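Local coordinates for PhnB protein (Bacillus cereus, PDB 3OMS) that is of uncertain function, a PhnB-like member of the glyoxalase superfamily, putatively assigned as a 3-demethylubiquinone-9 3-methyltransferase, at residues I95-F99 with Q133-A137. Sequence-based numbering, arbitrary orientation.
Sequences IDTVF and QLTLA
Ile95 and Leu134 carry most of the contact, their side chains running past one another in opposite directions between a helix and the strand it packs against. The delta methyl of Ile95 reaches furthest: CD1 lies 3.8 Å from CB of Leu134 and reaches the strand backbone itself, 3.5 Å from N of Thr135. An extended chain makes this possible, with CG1 anti to the backbone N (chi1 -172°) and chi2 also anti (165°), which extends CD1 from the helix to the peptide joining Leu134 and Thr135. The other branch, Ile95 CG2, meets Leu136 CD1 more loosely, at 4.2 Å.

Leu134 answers by sending its two methyls to different helix residues. Leu134 CD2 touches Val98 CG1 at 3.9 Å and lies equally far from the backbone N of Phe99, whereas Leu134 CD1 lies at the edge of the Phe99 ring, near the ring plane, 3.9 Å from Phe99 CD1. Ile95 and Phe99 stand one helical turn apart, joined by the bond from Phe99 N to Ile95 O (2.9 Å), and with Val98 they form the apolar patch of this helix turn that Leu134 packs against.

The strand alternates its sides. Thr135 turns from the helix, and its OG1 is hydrogen-bonded to Ser118 OG and Lys120 O; Gln133, also facing away, packs on Phe14 of the second subunit.

Segment 95-99 of helix 92-103 thus runs nearly antiparallel (170°) to segment 133-136 of strand 131-136, with their axes 9.2 Å apart at closest approach, and the helix covers one face of a four-stranded sheet in the βαβββ module characteristic of the glyoxalase fold. Strands 83-89 and 121-125 flank strand 131-136; Ile95 also touches Cys89 on the former, and Phe99 packs on Leu124 of the latter.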
loop_
_atom_site.group_PDB
_atom_site.type_symbol
_atom_site.label_atom_id
_atom_site.label_comp_id
_atom_site.label_asym_id
_atom_site.label_seq_id
_atom_site.Cartn_x
_atom_site.Cartn_y
_atom_site.Cartn_z
ATOM N N ILE A 95 14.162 11.395 10.581
ATOM C CA ILE A 95 12.858 11.846 10.083
ATOM C C ILE A 95 13.030 13.145 9.286
ATOM O O ILE A 95 12.444 13.309 8.195
ATOM C CB ILE A 95 11.750 11.947 11.191
ATOM C CG1 ILE A 95 10.390 12.233 10.507
ATOM C CG2 ILE A 95 12.060 13.065 12.257
ATOM C CD1 ILE A 95 9.107 12.002 11.387
ATOM N N ASP A 96 13.888 14.037 9.784
ATOM C CA ASP A 96 14.185 15.314 9.109
ATOM C C ASP A 96 14.756 15.071 7.725
ATOM O O ASP A 96 14.318 15.689 6.739
ATOM C CB ASP A 96 15.178 16.170 9.926
ATOM C CG ASP A 96 14.546 16.775 11.166
ATOM O OD1 ASP A 96 13.291 16.832 11.294
ATOM O OD2 ASP A 96 15.319 17.202 12.054
ATOM N N THR A 97 15.713 14.151 7.642
ATOM C CA THR A 97 16.369 13.844 6.379
ATOM C C THR A 97 15.447 13.160 5.388
ATOM O O THR A 97 15.403 13.564 4.239
ATOM C CB THR A 97 17.600 12.951 6.565
ATOM O OG1 THR A 97 18.528 13.627 7.404
ATOM C CG2 THR A 97 18.268 12.710 5.213
ATOM N N VAL A 98 14.721 12.126 5.811
ATOM C CA VAL A 98 13.878 11.403 4.891
ATOM C C VAL A 98 12.707 12.275 4.419
ATOM O O VAL A 98 12.340 12.256 3.248
ATOM C CB VAL A 98 13.308 10.108 5.510
ATOM C CG1 VAL A 98 12.503 9.366 4.513
ATOM C CG2 VAL A 98 14.407 9.206 6.050
ATOM N N PHE A 99 12.091 13.003 5.329
ATOM C CA PHE A 99 10.980 13.876 4.944
ATOM C C PHE A 99 11.410 14.873 3.842
ATOM O O PHE A 99 10.728 15.007 2.824
ATOM C CB PHE A 99 10.419 14.622 6.158
ATOM C CG PHE A 99 9.123 15.330 5.883
ATOM C CD1 PHE A 99 7.913 14.654 6.000
ATOM C CD2 PHE A 99 9.104 16.674 5.515
ATOM C CE1 PHE A 99 6.716 15.303 5.764
ATOM C CE2 PHE A 99 7.896 17.321 5.247
ATOM C CZ PHE A 99 6.733 16.655 5.375
ATOM N N GLN A 133 3.662 8.906 5.166
ATOM C CA GLN A 133 3.495 9.500 6.487
ATOM C C GLN A 133 4.736 9.126 7.261
ATOM O O GLN A 133 5.263 8.004 7.167
ATOM C CB GLN A 133 2.288 8.959 7.260
ATOM C CG GLN A 133 0.931 9.258 6.622
ATOM C CD GLN A 133 -0.193 8.702 7.455
ATOM O OE1 GLN A 133 -0.365 9.077 8.620
ATOM N NE2 GLN A 133 -0.961 7.775 6.875
ATOM N N LEU A 134 5.235 10.075 8.021
ATOM C CA LEU A 134 6.466 9.847 8.775
ATOM C C LEU A 134 6.246 10.276 10.195
ATOM O O LEU A 134 5.656 11.315 10.431
ATOM C CB LEU A 134 7.606 10.624 8.163
ATOM C CG LEU A 134 8.056 10.158 6.782
ATOM C CD1 LEU A 134 7.241 10.854 5.702
ATOM C CD2 LEU A 134 9.521 10.471 6.684
ATOM N N THR A 135 6.680 9.436 11.141
ATOM C CA THR A 135 6.555 9.775 12.526
ATOM C C THR A 135 7.773 9.320 13.323
ATOM O O THR A 135 8.511 8.450 12.890
ATOM C CB THR A 135 5.275 9.201 13.103
ATOM O OG1 THR A 135 4.998 9.869 14.343
ATOM C CG2 THR A 135 5.422 7.663 13.287
ATOM N N LEU A 136 7.996 9.967 14.461
ATOM C CA LEU A 136 9.124 9.638 15.305
ATOM C C LEU A 136 8.620 8.701 16.424
ATOM O O LEU A 136 7.655 9.039 17.116
ATOM C CB LEU A 136 9.702 10.945 15.838
ATOM C CG LEU A 136 11.068 10.959 16.508
ATOM C CD1 LEU A 136 12.107 10.431 15.548
ATOM C CD2 LEU A 136 11.368 12.388 16.963
ATOM N N ALA A 137 9.248 7.522 16.559
ATOM C CA ALA A 137 8.875 6.510 17.563
ATOM C C ALA A 137 9.500 6.795 18.921
ATOM O O ALA A 137 9.561 7.958 19.381
ATOM C CB ALA A 137 9.282 5.104 17.077
#